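Local coordinates for protein dUTPase (Streptococcus mutans, PDB 3H6X) that probably hydrolyses dUTP to dUMP and diphosphate as a homotrimeric, magnesium-dependent jelly-roll enzyme of nucleotide metabolism, at residues Val34-Glu39 with Leu47-Val52; Glu60-Phe65 with Gly122-Phe127; Val77-Val82 with Phe100-Asn105. One frame throughout, in Å; residues are numbered along the deposited sequence.

Contact 1 (Val34-Glu39 with Leu47-Val52); sequences VAERTE and LVPTGV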
ATOM      1  N   VAL B  34       6.749  -9.843 -16.021  1.00  6.64           N
ATOM      2  CA  VAL B  34       6.321 -11.229 -15.957  1.00  7.55           C
ATOM      3  C   VAL B  34       7.382 -12.117 -16.580  1.00  7.44           C
ATOM      4  O   VAL B  34       7.757 -11.899 -17.715  1.00  9.97           O
ATOM      5  CB  VAL B  34       4.971 -11.380 -16.703  1.00  8.31           C
ATOM      6  CG1 VAL B  34       4.557 -12.841 -16.763  1.00  9.28           C
ATOM      7  CG2 VAL B  34       3.895 -10.534 -15.992  1.00  8.85           C
ATOM      8  N   ALA B  35       7.875 -13.115 -15.840  1.00  6.97           N
ATOM      9  CA  ALA B  35       9.059 -13.868 -16.291  1.00  8.69           C
ATOM     10  C   ALA B  35       8.710 -14.913 -17.349  1.00 10.64           C
ATOM     11  O   ALA B  35       9.518 -15.263 -18.207  1.00 11.63           O
ATOM     12  CB  ALA B  35       9.733 -14.543 -15.118  1.00  9.09           C
ATOM     13  N   GLU B  36       7.487 -15.416 -17.269  1.00  9.82           N
ATOM     14  CA  GLU B  36       7.037 -16.424 -18.217  1.00 13.75           C
ATOM     15  C   GLU B  36       5.538 -16.321 -18.360  1.00 13.28           C
ATOM     16  O   GLU B  36       4.845 -15.874 -17.441  1.00 11.90           O
ATOM     17  CB  GLU B  36       7.394 -17.821 -17.726  1.00 15.50           C
ATOM     18  CG  GLU B  36       6.666 -18.212 -16.479  1.00 16.50           C
ATOM     19  CD  GLU B  36       6.960 -19.644 -16.050  1.00 28.29           C
ATOM     20  OE1 GLU B  36       7.863 -20.285 -16.653  1.00 28.14           O
ATOM     21  OE2 GLU B  36       6.282 -20.111 -15.096  1.00 24.90           O
ATOM     22  N   ARG B  37       5.023 -16.747 -19.504  1.00 13.33           N
ATOM     23  CA  ARG B  37       3.588 -16.638 -19.726  1.00 12.45           C
ATOM     24  C   ARG B  37       2.809 -17.238 -18.554  1.00 13.77           C
ATOM     25  O   ARG B  37       3.071 -18.369 -18.118  1.00 12.27           O
ATOM     26  CB  ARG B  37       3.190 -17.315 -21.043  1.00 16.24           C
ATOM     27  CG  ARG B  37       1.690 -17.260 -21.307  1.00 16.42           C
ATOM     28  CD  ARG B  37       1.273 -18.070 -22.534  1.00 26.70           C
ATOM     29  NE  ARG B  37       1.295 -17.266 -23.747  1.00 40.95           N
ATOM     30  CZ  ARG B  37       2.053 -17.536 -24.809  1.00 46.68           C
ATOM     31  NH1 ARG B  37       2.858 -18.598 -24.810  1.00 45.68           N
ATOM     32  NH2 ARG B  37       2.013 -16.744 -25.878  1.00 44.28           N
ATOM     33  N   THR B  38       1.850 -16.476 -18.037  1.00 11.95           N
ATOM     34  CA  THR B  38       1.118 -16.886 -16.847  1.00 12.99           C
ATOM     35  C   THR B  38      -0.376 -16.630 -17.022  1.00 12.58           C
ATOM     36  O   THR B  38      -0.800 -15.506 -17.301  1.00 14.48           O
ATOM     37  CB  THR B  38       1.625 -16.123 -15.593  1.00 12.04           C
ATOM     38  OG1 THR B  38       3.008 -16.417 -15.369  1.00 13.36           O
ATOM     39  CG2 THR B  38       0.839 -16.519 -14.361  1.00 11.91           C
ATOM     40  N   GLU B  39      -1.165 -17.691 -16.889  1.00 13.39           N
ATOM     41  CA  GLU B  39      -2.622 -17.579 -16.979  1.00 14.80           C
ATOM     42  C   GLU B  39      -3.249 -17.440 -15.594  1.00 12.98           C
ATOM     43  O   GLU B  39      -2.844 -18.116 -14.639  1.00 13.35           O
ATOM     44  CB  GLU B  39      -3.205 -18.836 -17.626  1.00 18.96           C
ATOM     45  CG  GLU B  39      -3.107 -18.877 -19.130  1.00 24.70           C
ATOM     46  CD  GLU B  39      -3.732 -20.146 -19.686  1.00 37.20           C
ATOM     47  OE1 GLU B  39      -3.324 -21.243 -19.243  1.00 39.81           O
ATOM     48  OE2 GLU B  39      -4.637 -20.047 -20.539  1.00 42.48           O
ATOM     49  N   LEU B  47       0.413 -16.606  -8.104  1.00  9.62           N
ATOM     50  CA  LEU B  47       1.721 -16.012  -7.855  1.00 10.14           C
ATOM     51  C   LEU B  47       2.452 -15.895  -9.191  1.00 10.26           C
ATOM     52  O   LEU B  47       2.809 -16.908  -9.804  1.00 12.93           O
ATOM     53  CB  LEU B  47       2.504 -16.886  -6.875  1.00 10.40           C
ATOM     54  CG  LEU B  47       2.002 -16.851  -5.429  1.00 12.99           C
ATOM     55  CD1 LEU B  47       2.634 -17.958  -4.604  1.00 20.61           C
ATOM     56  CD2 LEU B  47       2.270 -15.512  -4.772  1.00 15.60           C
ATOM     57  N   VAL B  48       2.658 -14.665  -9.657  1.00  7.57           N
ATOM     58  CA  VAL B  48       3.248 -14.451 -10.973  1.00  8.39           C
ATOM     59  C   VAL B  48       4.766 -14.255 -10.791  1.00  8.16           C
ATOM     60  O   VAL B  48       5.183 -13.339 -10.086  1.00  7.78           O
ATOM     61  CB  VAL B  48       2.617 -13.216 -11.625  1.00  7.08           C
ATOM     62  CG1 VAL B  48       3.227 -12.929 -13.014  1.00  8.23           C
ATOM     63  CG2 VAL B  48       1.092 -13.407 -11.711  1.00  7.80           C
ATOM     64  N   PRO B  49       5.583 -15.097 -11.440  1.00  7.56           N
ATOM     65  CA  PRO B  49       7.037 -14.950 -11.332  1.00  9.12           C
ATOM     66  C   PRO B  49       7.556 -13.735 -12.065  1.00  6.44           C
ATOM     67  O   PRO B  49       7.078 -13.368 -13.113  1.00  6.23           O
ATOM     68  CB  PRO B  49       7.566 -16.215 -12.028  1.00  8.15           C
ATOM     69  CG  PRO B  49       6.516 -16.527 -13.052  1.00  9.95           C
ATOM     70  CD  PRO B  49       5.206 -16.156 -12.398  1.00 10.66           C
ATOM     71  N   THR B  50       8.604 -13.153 -11.496  1.00  4.89           N
ATOM     72  CA  THR B  50       9.143 -11.913 -11.943  1.00  6.60           C
ATOM     73  C   THR B  50      10.583 -12.164 -12.462  1.00  5.97           C
ATOM     74  O   THR B  50      11.168 -11.352 -13.183  1.00  6.32           O
ATOM     75  CB  THR B  50       9.046 -11.099 -10.663  1.00 16.83           C
ATOM     76  OG1 THR B  50       8.052 -10.068 -10.731  1.00 13.04           O
ATOM     77  CG2 THR B  50      10.315 -10.800 -10.045  1.00  3.16           C
ATOM     78  N   GLY B  51      11.139 -13.326 -12.119  1.00  5.45           N
ATOM     79  CA  GLY B  51      12.468 -13.702 -12.595  1.00  6.88           C
ATOM     80  C   GLY B  51      13.645 -13.044 -11.890  1.00  7.05           C
ATOM     81  O   GLY B  51      14.807 -13.365 -12.180  1.00  6.44           O
ATOM     82  N   VAL B  52      13.359 -12.163 -10.930  1.00  5.37           N
ATOM     83  CA  VAL B  52      14.433 -11.430 -10.255  1.00  5.41           C
ATOM     84  C   VAL B  52      14.416 -11.533  -8.730  1.00  5.90           C
ATOM     85  O   VAL B  52      13.403 -11.876  -8.127  1.00  5.44           O
ATOM     86  CB  VAL B  52      14.436  -9.930 -10.654  1.00  5.44           C
ATOM     87  CG1 VAL B  52      14.682  -9.770 -12.164  1.00  7.39           C
ATOM     88  CG2 VAL B  52      13.149  -9.234 -10.216  1.00  6.70           C
TER
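Ala35 and Pro49 join two neighbouring parts of the dUTPase jelly-roll barrel, the loop that leads into strand 38-40 and the end of strand 45-49. A single backbone hydrogen bond crosses between the segments, from Ala35 N to Pro49 O at 2.9 Å, with the donor above the carbonyl plane. The packing is closest around Ala35, whose CB reaches to 3.5 Å from Gly51 N; the backbone of Gly51, at positive phi (78°), passes close by this methyl. On the buried side, Val34 and Val48 meet through CG2 and CG1 at 3.9 Å, and Leu113 of strand 111-113 touches both valines. The other flank is looser. Glu36 is exposed, and it touches Pro49 mainly through its methylene, CG lying 3.8 Å from Pro49 CG where the two side chains cross at about a right angle. Thr38 also meets Val48, but only methyl to methyl, CG2 to CG2 at 4.1 Å. The Thr38 OG1 lies beside the backbone N and anti to the carbonyl carbon (chi1 -61°), where it donates to Glu36 O at 2.8 Å and stands 3.7 Å from Pro49 CD.

Contact 2 (Glu60-Phe65 with Gly122-Phe127); sequences EVLYLF and GVFMPF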
ATOM      1  N   GLU B  60      16.917  -1.145   4.924  1.00  5.65           N
ATOM      2  CA  GLU B  60      16.170  -0.863   3.693  1.00  5.84           C
ATOM      3  C   GLU B  60      15.133  -1.948   3.423  1.00  5.48           C
ATOM      4  O   GLU B  60      15.308  -3.098   3.828  1.00  6.77           O
ATOM      5  CB  GLU B  60      17.129  -0.692   2.512  1.00  6.37           C
ATOM      6  CG  GLU B  60      18.020   0.545   2.693  1.00  7.33           C
ATOM      7  CD  GLU B  60      19.051   0.747   1.598  1.00  9.96           C
ATOM      8  OE1 GLU B  60      19.116  -0.084   0.667  1.00  6.74           O
ATOM      9  OE2 GLU B  60      19.788   1.754   1.692  1.00  7.77           O
ATOM     10  N   VAL B  61      14.051  -1.556   2.750  1.00  4.74           N
ATOM     11  CA  VAL B  61      13.013  -2.478   2.315  1.00  4.73           C
ATOM     12  C   VAL B  61      12.646  -2.160   0.872  1.00  5.02           C
ATOM     13  O   VAL B  61      12.783  -1.022   0.422  1.00  6.23           O
ATOM     14  CB  VAL B  61      11.772  -2.375   3.242  1.00  6.02           C
ATOM     15  CG1 VAL B  61      11.190  -0.973   3.182  1.00  7.86           C
ATOM     16  CG2 VAL B  61      10.736  -3.433   2.886  1.00  7.08           C
ATOM     17  N   LEU B  62      12.151  -3.172   0.159  1.00  4.99           N
ATOM     18  CA  LEU B  62      11.649  -2.996  -1.195  1.00  4.35           C
ATOM     19  C   LEU B  62      10.150  -3.240  -1.154  1.00  5.50           C
ATOM     20  O   LEU B  62       9.713  -4.316  -0.744  1.00  5.93           O
ATOM     21  CB  LEU B  62      12.288  -4.025  -2.139  1.00  5.61           C
ATOM     22  CG  LEU B  62      11.678  -4.077  -3.560  1.00  5.62           C
ATOM     23  CD1 LEU B  62      11.890  -2.789  -4.320  1.00  6.57           C
ATOM     24  CD2 LEU B  62      12.277  -5.242  -4.339  1.00  6.60           C
ATOM     25  N   TYR B  63       9.357  -2.256  -1.561  1.00  5.37           N
ATOM     26  CA  TYR B  63       7.908  -2.430  -1.615  1.00  5.27           C
ATOM     27  C   TYR B  63       7.503  -2.668  -3.050  1.00  6.20           C
ATOM     28  O   TYR B  63       8.051  -2.037  -3.962  1.00  6.87           O
ATOM     29  CB  TYR B  63       7.201  -1.158  -1.163  1.00  5.27           C
ATOM     30  CG  TYR B  63       7.310  -0.883   0.312  1.00  5.70           C
ATOM     31  CD1 TYR B  63       7.004  -1.872   1.239  1.00  7.69           C
ATOM     32  CD2 TYR B  63       7.706   0.356   0.779  1.00 11.88           C
ATOM     33  CE1 TYR B  63       7.106  -1.625   2.605  1.00  8.22           C
ATOM     34  CE2 TYR B  63       7.814   0.606   2.141  1.00 14.40           C
ATOM     35  CZ  TYR B  63       7.506  -0.393   3.039  1.00 12.00           C
ATOM     36  OH  TYR B  63       7.594  -0.161   4.394  1.00 12.39           O
ATOM     37  N   LEU B  64       6.553  -3.578  -3.253  1.00  5.07           N
ATOM     38  CA  LEU B  64       5.989  -3.800  -4.590  1.00  5.16           C
ATOM     39  C   LEU B  64       4.589  -3.229  -4.614  1.00  6.06           C
ATOM     40  O   LEU B  64       3.764  -3.592  -3.782  1.00  5.55           O
ATOM     41  CB  LEU B  64       5.887  -5.295  -4.873  1.00  5.41           C
ATOM     42  CG  LEU B  64       7.173  -6.105  -4.753  1.00  8.90           C
ATOM     43  CD1 LEU B  64       6.887  -7.559  -5.122  1.00 11.93           C
ATOM     44  CD2 LEU B  64       8.251  -5.491  -5.645  1.00  9.50           C
ATOM     45  N   PHE B  65       4.339  -2.314  -5.545  1.00  5.87           N
ATOM     46  CA  PHE B  65       3.014  -1.721  -5.701  1.00  7.43           C
ATOM     47  C   PHE B  65       2.406  -2.130  -7.018  1.00  7.84           C
ATOM     48  O   PHE B  65       3.102  -2.395  -8.002  1.00  6.91           O
ATOM     49  CB  PHE B  65       3.077  -0.181  -5.653  1.00  7.07           C
ATOM     50  CG  PHE B  65       3.651   0.360  -4.379  1.00  8.19           C
ATOM     51  CD1 PHE B  65       2.916   0.340  -3.203  1.00  8.93           C
ATOM     52  CD2 PHE B  65       4.929   0.891  -4.360  1.00  7.15           C
ATOM     53  CE1 PHE B  65       3.458   0.842  -2.018  1.00  8.90           C
ATOM     54  CE2 PHE B  65       5.472   1.389  -3.192  1.00  7.20           C
ATOM     55  CZ  PHE B  65       4.729   1.377  -2.020  1.00  7.11           C
ATOM     56  N   GLY B 122       8.532  -1.569  -8.136  1.00  5.92           N
ATOM     57  CA  GLY B 122       9.234  -1.722  -6.875  1.00  5.73           C
ATOM     58  C   GLY B 122       9.929  -0.429  -6.465  1.00  6.76           C
ATOM     59  O   GLY B 122      10.600   0.206  -7.279  1.00  7.28           O
ATOM     60  N   VAL B 123       9.774  -0.052  -5.198  1.00  5.44           N
ATOM     61  CA  VAL B 123      10.398   1.150  -4.655  1.00  4.58           C
ATOM     62  C   VAL B 123      11.245   0.779  -3.435  1.00  5.58           C
ATOM     63  O   VAL B 123      10.763   0.112  -2.526  1.00  6.55           O
ATOM     64  CB  VAL B 123       9.341   2.196  -4.234  1.00  4.36           C
ATOM     65  CG1 VAL B 123      10.029   3.476  -3.746  1.00  6.09           C
ATOM     66  CG2 VAL B 123       8.376   2.499  -5.395  1.00  5.46           C
ATOM     67  N   PHE B 124      12.506   1.204  -3.420  1.00  5.24           N
ATOM     68  CA  PHE B 124      13.394   0.962  -2.282  1.00  5.45           C
ATOM     69  C   PHE B 124      13.311   2.124  -1.306  1.00  5.60           C
ATOM     70  O   PHE B 124      13.375   3.283  -1.737  1.00  6.84           O
ATOM     71  CB  PHE B 124      14.844   0.874  -2.770  1.00  5.45           C
ATOM     72  CG  PHE B 124      15.153  -0.357  -3.596  1.00  5.91           C
ATOM     73  CD1 PHE B 124      15.642  -1.510  -2.988  1.00  6.78           C
ATOM     74  CD2 PHE B 124      14.977  -0.349  -4.967  1.00  5.96           C
ATOM     75  CE1 PHE B 124      15.951  -2.619  -3.735  1.00  5.55           C
ATOM     76  CE2 PHE B 124      15.297  -1.458  -5.731  1.00  7.07           C
ATOM     77  CZ  PHE B 124      15.777  -2.601  -5.116  1.00  6.37           C
HETATM   78  N   MSE B 125      13.198   1.827  -0.009  1.00  6.05           N
HETATM   79  CA  MSE B 125      13.001   2.884   0.994  1.00  6.19           C
HETATM   80  C   MSE B 125      13.682   2.487   2.305  1.00  5.98           C
HETATM   81  O   MSE B 125      13.918   1.309   2.539  1.00  6.66           O
HETATM   82  CB  MSE B 125      11.506   3.125   1.249  1.00  9.12           C
HETATM   83  CG  MSE B 125      10.743   3.554   0.006  1.00 11.36           C
HETATM   84 SE   MSE B 125       8.897   3.916   0.475  0.70 22.14          SE
HETATM   85  CE  MSE B 125       9.030   5.703   1.034  1.00 29.21           C
ATOM     86  N   PRO B 126      13.972   3.476   3.165  1.00  7.17           N
ATOM     87  CA  PRO B 126      14.510   3.191   4.504  1.00  6.90           C
ATOM     88  C   PRO B 126      13.387   2.825   5.474  1.00  8.93           C
ATOM     89  O   PRO B 126      12.241   3.276   5.324  1.00  9.00           O
ATOM     90  CB  PRO B 126      15.106   4.540   4.932  1.00  9.40           C
ATOM     91  CG  PRO B 126      14.213   5.545   4.250  1.00  9.70           C
ATOM     92  CD  PRO B 126      13.883   4.928   2.900  1.00  9.02           C
ATOM     93  N   PHE B 127      13.708   2.004   6.461  1.00  5.87           N
ATOM     94  CA  PHE B 127      12.784   1.761   7.572  1.00  6.26           C
ATOM     95  C   PHE B 127      13.517   1.900   8.904  1.00  6.70           C
ATOM     96  O   PHE B 127      14.747   1.923   8.942  1.00  7.44           O
ATOM     97  CB  PHE B 127      12.105   0.391   7.469  1.00  6.24           C
ATOM     98  CG  PHE B 127      13.013  -0.776   7.750  1.00  6.24           C
ATOM     99  CD1 PHE B 127      13.662  -1.420   6.713  1.00  8.39           C
ATOM    100  CD2 PHE B 127      13.189  -1.251   9.049  1.00  6.77           C
ATOM    101  CE1 PHE B 127      14.479  -2.500   6.943  1.00  8.46           C
ATOM    102  CE2 PHE B 127      14.018  -2.357   9.296  1.00 10.38           C
ATOM    103  CZ  PHE B 127      14.665  -2.975   8.225  1.00  8.24           C
TER
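Leu62 and Phe124 form an apolar pair on one face of this two-strand ladder. The CD1 methyl of Leu62 sits over the centre of the Phe124 ring, 3.8 Å from the centroid and 6° off the ring normal, a CH-pi contact in which all six ring carbons lie at similar distances from the methyl. Leu62 CG is anti to the backbone N (chi1 171°), and chi2 then sets CD1 over the ring. The same CD1 lies against the backbone of Gly122, 3.7 Å from Gly122 C.

The opposite face carries Val61, Tyr63, Val123 and selenomethionine Met125. Met125 SE approaches the edge of the Tyr63 ring in its plane, 3.8 Å from Tyr63 CD2, as a Met-aromatic contact, while Val61 CG1 lies over one face of that ring, offset toward the rim. Phe65 turns its own edge to Val123, CE2 to CG2 at 3.8 Å.

Between the two faces, the backbones pair by four hydrogen bonds, reciprocal between Val61 and Met125 and between Tyr63 and Val123; Val61 N to Met125 O, at 2.9 Å, is nearly linear at the hydrogen (166°). The non-hydrogen-bonded pairs add CA-H...O contacts, such as Gly122 CA to Tyr63 O at 3.2 Å. Past the last bridge, the Phe127 ring comes edge-on to the backbone of Glu60, CE1 to Glu60 O at 3.3 Å. At this polar end the Glu60 carboxylate forms a salt bridge with Arg5 and accepts a hydrogen bond from Gln57 N.

Tyr63 meets Phe65 of the second subunit, Phe65 and Val123 meet Tyr63 of the third, and Met125 meets its counterpart in the second. This antiparallel ladder of strands 60-66 and 118-126 thus belongs both to the jelly-roll and to the subunit interfaces of a trimeric dUTPase.

Contact 3 (Val77-Val82 with Phe100-Asn105); sequences VLINSV and FAQMKN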
ATOM      1  N   VAL B  77      -5.544  -7.198  -9.795  1.00  7.75           N
ATOM      2  CA  VAL B  77      -5.048  -6.436  -8.646  1.00  7.67           C
ATOM      3  C   VAL B  77      -4.001  -7.226  -7.873  1.00  7.21           C
ATOM      4  O   VAL B  77      -4.036  -8.450  -7.837  1.00  7.10           O
ATOM      5  CB  VAL B  77      -6.177  -6.024  -7.668  1.00  7.40           C
ATOM      6  CG1 VAL B  77      -7.161  -5.058  -8.347  1.00  9.44           C
ATOM      7  CG2 VAL B  77      -6.894  -7.248  -7.110  1.00  8.64           C
ATOM      8  N   LEU B  78      -3.073  -6.503  -7.248  1.00  6.00           N
ATOM      9  CA  LEU B  78      -2.121  -7.102  -6.313  1.00  5.84           C
ATOM     10  C   LEU B  78      -2.903  -7.374  -5.017  1.00  7.73           C
ATOM     11  O   LEU B  78      -3.249  -6.433  -4.292  1.00  6.46           O
ATOM     12  CB  LEU B  78      -0.973  -6.117  -6.076  1.00  7.31           C
ATOM     13  CG  LEU B  78       0.179  -6.630  -5.206  1.00  6.09           C
ATOM     14  CD1 LEU B  78       0.878  -7.802  -5.863  1.00  7.92           C
ATOM     15  CD2 LEU B  78       1.182  -5.531  -4.965  1.00  7.50           C
ATOM     16  N   ILE B  79      -3.202  -8.647  -4.753  1.00  5.61           N
ATOM     17  CA  ILE B  79      -4.247  -8.987  -3.797  1.00  7.70           C
ATOM     18  C   ILE B  79      -3.857  -8.711  -2.347  1.00  5.78           C
ATOM     19  O   ILE B  79      -4.739  -8.474  -1.514  1.00  6.29           O
ATOM     20  CB  ILE B  79      -4.769 -10.430  -3.998  1.00  7.23           C
ATOM     21  CG1 ILE B  79      -6.133 -10.635  -3.304  1.00  6.31           C
ATOM     22  CG2 ILE B  79      -3.710 -11.442  -3.540  1.00  7.73           C
ATOM     23  CD1 ILE B  79      -7.247  -9.678  -3.751  1.00  9.11           C
ATOM     24  N   ASN B  80      -2.554  -8.743  -2.043  1.00  5.95           N
ATOM     25  CA  ASN B  80      -2.064  -8.348  -0.720  1.00  6.54           C
ATOM     26  C   ASN B  80      -1.678  -6.854  -0.632  1.00  6.26           C
ATOM     27  O   ASN B  80      -1.079  -6.420   0.363  1.00  6.30           O
ATOM     28  CB  ASN B  80      -0.918  -9.263  -0.235  1.00  6.22           C
ATOM     29  CG  ASN B  80       0.316  -9.246  -1.153  1.00 11.12           C
ATOM     30  OD1 ASN B  80       1.457  -9.309  -0.676  1.00 14.83           O
ATOM     31  ND2 ASN B  80       0.101  -9.189  -2.445  1.00  6.99           N
ATOM     32  N   SER B  81      -2.049  -6.097  -1.677  1.00  5.53           N
ATOM     33  CA  SER B  81      -1.962  -4.636  -1.747  1.00  4.76           C
ATOM     34  C   SER B  81      -0.566  -4.065  -1.950  1.00  5.21           C
ATOM     35  O   SER B  81      -0.359  -3.227  -2.832  1.00  7.49           O
ATOM     36  CB  SER B  81      -2.628  -3.970  -0.542  1.00  6.27           C
ATOM     37  OG  SER B  81      -4.004  -4.304  -0.484  1.00  7.33           O
ATOM     38  N   VAL B  82       0.354  -4.507  -1.103  1.00  5.00           N
ATOM     39  CA  VAL B  82       1.749  -4.104  -1.171  1.00  4.94           C
ATOM     40  C   VAL B  82       2.600  -5.309  -0.844  1.00  6.02           C
ATOM     41  O   VAL B  82       2.397  -5.968   0.183  1.00  7.08           O
ATOM     42  CB  VAL B  82       2.082  -3.038  -0.126  1.00  6.35           C
ATOM     43  CG1 VAL B  82       3.554  -2.647  -0.238  1.00  7.70           C
ATOM     44  CG2 VAL B  82       1.190  -1.799  -0.318  1.00  7.27           C
ATOM     45  N   PHE B 100       7.757 -12.865  -6.409  1.00  7.46           N
ATOM     46  CA  PHE B 100       6.484 -13.135  -7.076  1.00  7.45           C
ATOM     47  C   PHE B 100       5.494 -12.026  -6.756  1.00  8.84           C
ATOM     48  O   PHE B 100       5.512 -11.476  -5.645  1.00 11.37           O
ATOM     49  CB  PHE B 100       5.883 -14.455  -6.592  1.00  9.21           C
ATOM     50  CG  PHE B 100       6.616 -15.677  -7.063  1.00  9.56           C
ATOM     51  CD1 PHE B 100       7.760 -16.102  -6.409  1.00 11.29           C
ATOM     52  CD2 PHE B 100       6.140 -16.419  -8.142  1.00  9.13           C
ATOM     53  CE1 PHE B 100       8.443 -17.241  -6.840  1.00 11.04           C
ATOM     54  CE2 PHE B 100       6.796 -17.557  -8.559  1.00 12.26           C
ATOM     55  CZ  PHE B 100       7.959 -17.963  -7.917  1.00 11.60           C
ATOM     56  N   ALA B 101       4.628 -11.722  -7.720  1.00  6.76           N
ATOM     57  CA  ALA B 101       3.506 -10.802  -7.508  1.00  7.84           C
ATOM     58  C   ALA B 101       2.209 -11.606  -7.369  1.00  7.29           C
ATOM     59  O   ALA B 101       1.839 -12.358  -8.267  1.00  8.63           O
ATOM     60  CB  ALA B 101       3.407  -9.837  -8.683  1.00  9.51           C
ATOM     61  N   GLN B 102       1.539 -11.479  -6.234  1.00  6.88           N
ATOM     62  CA  GLN B 102       0.305 -12.226  -5.983  1.00  8.03           C
ATOM     63  C   GLN B 102      -0.893 -11.490  -6.590  1.00  8.21           C
ATOM     64  O   GLN B 102      -1.407 -10.538  -5.997  1.00  7.71           O
ATOM     65  CB  GLN B 102       0.128 -12.392  -4.470  1.00  8.77           C
ATOM     66  CG  GLN B 102      -0.857 -13.483  -4.057  1.00 12.44           C
ATOM     67  CD  GLN B 102      -1.022 -13.569  -2.548  1.00 16.27           C
ATOM     68  OE1 GLN B 102      -0.087 -13.311  -1.783  1.00 18.91           O
ATOM     69  NE2 GLN B 102      -2.228 -13.919  -2.111  1.00 17.73           N
HETATM   70  N   MSE B 103      -1.310 -11.922  -7.779  1.00  6.83           N
HETATM   71  CA  MSE B 103      -2.306 -11.174  -8.559  1.00  6.54           C
HETATM   72  C   MSE B 103      -3.640 -11.918  -8.559  1.00  8.42           C
HETATM   73  O   MSE B 103      -3.672 -13.148  -8.703  1.00  9.86           O
HETATM   74  CB  MSE B 103      -1.837 -11.005  -9.996  1.00  7.76           C
HETATM   75  CG  MSE B 103      -0.441 -10.440 -10.148  1.00  7.99           C
HETATM   76 SE   MSE B 103      -0.336  -8.633  -9.421  0.85  9.73          SE
HETATM   77  CE  MSE B 103      -1.676  -7.772 -10.550  1.00 10.49           C
ATOM     78  N   LYS B 104      -4.726 -11.168  -8.388  1.00  7.72           N
ATOM     79  CA  LYS B 104      -6.072 -11.730  -8.471  1.00  7.59           C
ATOM     80  C   LYS B 104      -6.778 -11.218  -9.717  1.00  8.91           C
ATOM     81  O   LYS B 104      -6.729 -10.033 -10.032  1.00  7.19           O
ATOM     82  CB  LYS B 104      -6.908 -11.376  -7.234  1.00  8.72           C
ATOM     83  CG  LYS B 104      -8.326 -11.962  -7.327  1.00 10.42           C
ATOM     84  CD  LYS B 104      -9.091 -11.837  -6.022  1.00 16.05           C
ATOM     85  CE  LYS B 104     -10.540 -12.267  -6.219  1.00 18.33           C
ATOM     86  NZ  LYS B 104     -11.279 -12.264  -4.915  1.00 19.15           N
ATOM     87  N   ASN B 105      -7.447 -12.125 -10.427  1.00  8.03           N
ATOM     88  CA  ASN B 105      -8.251 -11.755 -11.582  1.00  8.79           C
ATOM     89  C   ASN B 105      -9.680 -11.476 -11.113  1.00  9.90           C
ATOM     90  O   ASN B 105     -10.400 -12.398 -10.719  1.00 10.79           O
ATOM     91  CB  ASN B 105      -8.220 -12.911 -12.580  1.00  8.34           C
ATOM     92  CG  ASN B 105      -9.081 -12.670 -13.812  1.00 10.69           C
ATOM     93  OD1 ASN B 105      -9.749 -11.643 -13.945  1.00  9.76           O
ATOM     94  ND2 ASN B 105      -9.049 -13.624 -14.739  1.00  9.93           N
TER
HETATM   95  O   HOH W   1       2.396 -10.180  -3.851  1.00 12.70           O
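Val77 and Lys104 form an antiparallel hydrogen-bonded pair, with Val77 N to Lys104 O at 3.1 Å and Lys104 N to Val77 O at 2.9 Å, and a third bond, Ile79 N to Gln102 O at 2.9 Å, is made from within the type I turn Leu78-Ser81 that carries the chain away. Leu78 and selenomethionine Met103 share one face of the sheet. Met103 bends at both chi2 and chi3, bringing SE to 3.9 Å from Leu78 CD1 and its terminal CE against the Val77 carbonyl. On the other face, Val77 lies side by side with Lys104. Ile79 crosses the extended Lys104 chain obliquely, its CD1 meeting Lys104 CD at 3.6 Å. It crosses Gln102 obliquely too, Ile79 CG2 lying 3.5 Å from Gln102 CG. A water accepts from Asn80 ND2 at 2.9 Å and from Gln102 N at 2.8 Å. Backbone bonds therefore reach into the turn, where the water adds a bridge. Aliphatic carbons of Lys104 pack on Ile79 while its charged end leads away, so the lysine contributes to an apolar contact without burying its ammonium group against this segment.

From the N terminus, contact 1 comes first and closes a short loop, with only seven residues between 34-39 and 47-52. The chain then enters strand 60-66, which waits for 122-127 to complete contact 2. Within that long excursion, contact 3 opens at 77-82 and closes at 100-105, so it nests in contact 2, while contact 1 precedes both in series. Contacts 1 and 3 share a sheet, strands 45-49 and 100-105 being neighbours, with Val48 N 2.8 Å from Ala101 O. Contact 2 belongs to another sheet and meets contact 3 where Tyr63 and Phe65 pack on Val82. Contacts 1 and 2 do not touch, their centres about 20 Å apart.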